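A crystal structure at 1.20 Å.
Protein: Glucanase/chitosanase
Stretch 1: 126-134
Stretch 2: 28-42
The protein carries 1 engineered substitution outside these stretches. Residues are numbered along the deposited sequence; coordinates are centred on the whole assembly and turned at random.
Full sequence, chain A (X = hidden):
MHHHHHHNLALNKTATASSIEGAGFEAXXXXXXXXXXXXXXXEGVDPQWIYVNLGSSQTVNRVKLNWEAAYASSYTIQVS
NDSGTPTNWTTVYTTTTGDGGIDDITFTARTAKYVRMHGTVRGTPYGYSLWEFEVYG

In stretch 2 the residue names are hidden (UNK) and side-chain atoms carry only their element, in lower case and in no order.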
# COMPACT_ATOMS: atom_id res chain seq x y z
N TYR A 126 -5.65 -16.34 -4.29
CA TYR A 126 -5.25 -16.31 -2.87
C TYR A 126 -5.70 -14.98 -2.29
O TYR A 126 -6.89 -14.66 -2.39
CB TYR A 126 -3.76 -16.64 -2.67
CG TYR A 126 -3.42 -17.96 -3.32
CD1 TYR A 126 -4.06 -19.09 -2.94
CD2 TYR A 126 -2.64 -18.04 -4.46
CE1 TYR A 126 -3.83 -20.32 -3.60
CE2 TYR A 126 -2.40 -19.25 -5.15
CZ TYR A 126 -2.99 -20.39 -4.72
OH TYR A 126 -2.82 -21.61 -5.30
N GLY A 127 -4.79 -14.21 -1.64
CA GLY A 127 -5.14 -12.91 -1.11
C GLY A 127 -4.37 -11.79 -1.90
O GLY A 127 -4.14 -11.91 -3.11
N TYR A 128 -3.96 -10.79 -1.13
CA TYR A 128 -3.17 -9.67 -1.56
C TYR A 128 -1.93 -9.64 -0.68
O TYR A 128 -2.11 -9.72 0.57
CB TYR A 128 -3.91 -8.35 -1.47
CG TYR A 128 -5.16 -8.21 -2.27
CD1 TYR A 128 -6.36 -8.82 -1.91
CD2 TYR A 128 -5.16 -7.38 -3.39
CE1 TYR A 128 -7.51 -8.64 -2.67
CE2 TYR A 128 -6.30 -7.24 -4.08
CZ TYR A 128 -7.47 -7.85 -3.75
OH TYR A 128 -8.62 -7.63 -4.57
N SER A 129 -0.73 -9.52 -1.25
CA SER A 129 0.46 -9.54 -0.38
C SER A 129 1.61 -8.73 -0.96
O SER A 129 1.89 -8.77 -2.16
CB SER A 129 0.91 -10.99 -0.21
OG SER A 129 2.01 -11.09 0.62
N LEU A 130 2.20 -7.91 -0.08
CA LEU A 130 3.25 -6.96 -0.38
C LEU A 130 4.46 -7.20 0.49
O LEU A 130 4.32 -7.11 1.73
CB LEU A 130 2.80 -5.54 -0.19
CG LEU A 130 1.83 -4.99 -1.23
CD1 LEU A 130 1.06 -3.80 -0.74
CD2 LEU A 130 2.54 -4.69 -2.56
N TRP A 131 5.64 -7.43 -0.11
CA TRP A 131 6.88 -7.37 0.59
C TRP A 131 7.19 -6.00 1.11
O TRP A 131 7.71 -5.85 2.23
CB TRP A 131 8.07 -7.88 -0.33
CG TRP A 131 7.94 -9.23 -0.92
CD1 TRP A 131 7.75 -9.46 -2.23
CD2 TRP A 131 8.10 -10.52 -0.25
NE1 TRP A 131 7.74 -10.82 -2.43
CE2 TRP A 131 7.88 -11.48 -1.23
CE3 TRP A 131 8.31 -10.92 1.07
CZ2 TRP A 131 8.01 -12.85 -0.92
CZ3 TRP A 131 8.37 -12.28 1.32
CH2 TRP A 131 8.15 -13.19 0.33
N GLU A 132 7.02 -5.02 0.22
CA GLU A 132 7.45 -3.71 0.48
C GLU A 132 6.46 -2.68 -0.14
O GLU A 132 5.96 -2.90 -1.25
CB GLU A 132 8.85 -3.37 -0.00
CG GLU A 132 9.89 -4.32 0.55
CD GLU A 132 11.30 -4.18 -0.11
OE1 GLU A 132 11.42 -4.62 -1.25
OE2 GLU A 132 12.16 -3.61 0.51
N PHE A 133 6.21 -1.58 0.56
CA PHE A 133 5.40 -0.44 0.08
C PHE A 133 6.14 0.80 0.52
O PHE A 133 6.29 1.00 1.74
CB PHE A 133 4.02 -0.60 0.77
CG PHE A 133 2.94 0.34 0.40
CD1 PHE A 133 3.15 1.68 -0.04
CD2 PHE A 133 1.59 0.00 0.66
CE1 PHE A 133 2.08 2.56 -0.22
CE2 PHE A 133 0.57 0.92 0.50
CZ PHE A 133 0.80 2.19 0.04
N GLU A 134 6.66 1.52 -0.46
CA GLU A 134 7.49 2.73 -0.19
C GLU A 134 6.73 3.93 -0.69
O GLU A 134 6.04 3.83 -1.68
CB GLU A 134 8.81 2.58 -0.89
CG GLU A 134 9.59 1.31 -0.50
CD GLU A 134 10.78 0.94 -1.34
OE1 GLU A 134 11.09 1.65 -2.28
OE2 GLU A 134 11.38 -0.18 -1.09
N UNK A 28 2.36 -3.99 9.11
CA UNK A 28 3.68 -3.42 9.35
C UNK A 28 4.78 -4.03 8.51
O UNK A 28 5.79 -3.41 8.28
c UNK A 28 4.05 -3.49 10.91
o UNK A 28 4.23 -4.88 11.23
N UNK A 29 4.67 -5.28 8.17
CA UNK A 29 5.74 -5.96 7.47
C UNK A 29 5.98 -5.45 6.11
O UNK A 29 7.08 -5.62 5.55
c UNK A 29 6.15 -8.04 9.65
n UNK A 29 5.71 -10.37 12.51
c UNK A 29 5.46 -7.47 7.39
c UNK A 29 6.02 -9.98 11.23
c UNK A 29 5.11 -8.20 8.69
n UNK A 29 6.52 -10.88 10.34
n UNK A 29 5.80 -8.70 10.91
N UNK A 30 5.00 -4.76 5.49
CA UNK A 30 5.27 -4.10 4.17
C UNK A 30 6.12 -2.88 4.33
O UNK A 30 6.65 -2.36 3.32
c UNK A 30 3.97 -3.78 3.51
N UNK A 31 6.34 -2.35 5.54
CA UNK A 31 7.00 -1.06 5.79
C UNK A 31 8.28 -1.17 6.48
O UNK A 31 8.81 -0.17 6.98
c UNK A 31 4.78 0.10 5.61
c UNK A 31 2.63 0.49 3.98
c UNK A 31 3.73 1.23 3.86
c UNK A 31 3.66 -0.65 5.75
c UNK A 31 2.54 -0.45 4.96
c UNK A 31 4.84 1.06 4.67
c UNK A 31 5.96 -0.15 6.48
N UNK A 32 8.82 -2.36 6.59
CA UNK A 32 10.04 -2.58 7.39
C UNK A 32 11.34 -2.52 6.61
O UNK A 32 12.39 -2.73 7.17
c UNK A 32 9.94 -3.89 8.16
o UNK A 32 9.98 -6.25 7.91
c UNK A 32 9.97 -5.16 7.29
o UNK A 32 10.04 -5.03 6.06
N UNK A 33 11.29 -2.19 5.35
CA UNK A 33 12.48 -2.00 4.61
C UNK A 33 13.09 -3.30 4.15
O UNK A 33 14.20 -3.24 3.56
N UNK A 34 12.39 -4.44 4.23
CA UNK A 34 12.95 -5.78 3.80
C UNK A 34 12.05 -6.54 2.98
O UNK A 34 10.80 -6.60 3.24
c UNK A 34 13.28 -6.56 5.07
o UNK A 34 13.83 -7.85 4.76
N UNK A 35 12.59 -7.25 1.97
CA UNK A 35 11.80 -8.14 1.19
C UNK A 35 11.78 -9.57 1.76
O UNK A 35 11.32 -10.46 1.11
o UNK A 35 13.67 -8.70 -0.20
c UNK A 35 12.33 -8.28 -0.26
N UNK A 36 12.22 -9.74 3.04
CA UNK A 36 12.15 -11.02 3.69
C UNK A 36 10.92 -11.20 4.51
O UNK A 36 10.68 -12.31 5.09
c UNK A 36 13.34 -11.24 4.67
c UNK A 36 14.70 -11.08 3.84
o UNK A 36 13.36 -10.29 5.75
N UNK A 37 10.04 -10.21 4.54
CA UNK A 37 8.80 -10.19 5.35
C UNK A 37 7.74 -9.52 4.47
O UNK A 37 8.07 -8.72 3.56
o UNK A 37 9.28 -7.96 6.13
c UNK A 37 9.95 -9.83 7.53
c UNK A 37 8.97 -9.32 6.59
N UNK A 38 6.50 -9.87 4.68
CA UNK A 38 5.39 -9.27 3.89
C UNK A 38 4.12 -9.17 4.70
O UNK A 38 3.87 -10.01 5.59
n UNK A 38 4.69 -13.80 1.87
n UNK A 38 3.52 -15.77 2.10
c UNK A 38 5.17 -10.14 2.64
n UNK A 38 2.42 -13.90 1.38
c UNK A 38 4.79 -11.63 2.87
c UNK A 38 3.55 -14.47 1.82
c UNK A 38 4.86 -12.37 1.60
N UNK A 39 3.34 -8.14 4.38
CA UNK A 39 1.91 -8.19 4.69
C UNK A 39 1.26 -9.20 3.77
O UNK A 39 1.58 -9.24 2.56
c UNK A 39 -2.40 -6.69 3.80
n UNK A 39 -2.31 -7.07 5.13
c UNK A 39 1.29 -6.81 4.44
c UNK A 39 -1.03 -7.15 5.54
c UNK A 39 -1.06 -6.54 3.33
c UNK A 39 -3.52 -6.39 3.04
c UNK A 39 -1.96 -5.93 1.22
c UNK A 39 -0.88 -6.17 1.98
c UNK A 39 -3.27 -6.04 1.73
c UNK A 39 -0.17 -6.83 4.42
N UNK A 40 0.30 -9.94 4.28
CA UNK A 40 -0.60 -10.76 3.41
C UNK A 40 -1.99 -10.60 4.02
O UNK A 40 -2.14 -10.73 5.27
c UNK A 40 -0.16 -12.21 3.40
N UNK A 41 -2.97 -10.38 3.20
CA UNK A 41 -4.37 -10.23 3.66
C UNK A 41 -4.98 -11.60 3.87
O UNK A 41 -4.44 -12.65 3.49
c UNK A 41 -5.17 -9.52 2.50
o UNK A 41 -5.42 -10.32 1.41
N UNK A 42 -6.22 -11.60 4.40
CA UNK A 42 -7.01 -12.80 4.28
C UNK A 42 -7.18 -13.19 2.87
O UNK A 42 -7.19 -12.32 2.00
c UNK A 42 -8.38 -12.60 4.94

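Position 28 carries one carbon and then one oxygen, and touches nothing on stretch 1; it is a serine, Ser28. At 29, three carbons and a nitrogen lead to a carbon bearing two more nitrogens, a guanidinium whose end leads away from stretch 1: Arg29. Position 30 has a single carbon, its CB, 4.3 Å from Leu130 CB and 4.2 Å from Phe133 CB: Ala30. Its backbone O accepts a hydrogen bond from Phe133 N at 2.9 Å. Position 31 bears one carbon and a six-carbon ring, one atom of which lies over a face of the Phe133 ring, hence Phe31; Phe31 CZ is 3.5 Å from Phe133 CD2.

At 32, two carbons, the second carrying two oxygens, make no contact with stretch 1 and identify Asp32. Position 33 has no side-chain atoms and is Gly33; a CB at its backbone angles would jam against the carbonyl O of Asp32. Position 34, one carbon and one oxygen pointing away from stretch 1, is Ser34, whose N donates to Asp32 OD1 at 3.0 Å. The same atoms at 35, with CB 3.9 Å from Glu132 OE1 and backbone O 3.0 Å from Trp131 CE3, give Ser35.

At 36 a carbon branches to one oxygen and one carbon, pointing away from stretch 1: Thr36, whose OG1 shares a hydrogen bond of 2.7 Å with Ser34 OG. Position 37 repeats this branching and also points away, its backbone O 3.2 Å from Trp131 O without bonding; it is Thr37, whose OG1 donates to Asp32 OD2 at 2.6 Å, bracing the loop from within.

Position 38 has three carbons, a nitrogen and a carbon with two nitrogens; a chain carbon lies over the Trp131 six-membered ring and a terminal nitrogen meets Ser129 OG. This is Arg38, with CD 3.5 Å from Trp131 CZ3 and NH1 donating to Ser129 OG at 2.9 Å. Position 39 has one carbon, then fused five- and six-membered rings holding eight carbons and one nitrogen, packed against Leu130; it is Trp39, with CE3 4.1 Å from Leu130 CD1. Position 40 has a lone carbon, CB, 3.7 Å from Ser129 OG: Ala40. Position 41, one carbon and one oxygen that meets Tyr128 N, is Ser41, whose OG accepts from Tyr128 N at 3.0 Å. Position 42 carries a single carbon pointing away, its backbone O 3.8 Å from Gly127 CA: Ala42. Ser41 OG donates to Ala42 O at 2.7 Å.

A short antiparallel pairing anchors the contact. Leu130 N donates to Trp39 O at 3.0 Å, the reciprocal bond from Trp39 N to Leu130 O is weak at 3.0 Å, and Ser41 N reaches Tyr128 O at 2.8 Å. Ser129 OG, accepting from Arg38 and donating to Trp39 O at 2.7 Å, ties side chain to backbone. Beyond the corner at Trp131, Ala30 O holds Phe133 N, the Phe133 and Phe31 rings meet obliquely, and 856 Å² is buried in all.

Stretch 2 28-42: SRAFDGSSTTRWASA
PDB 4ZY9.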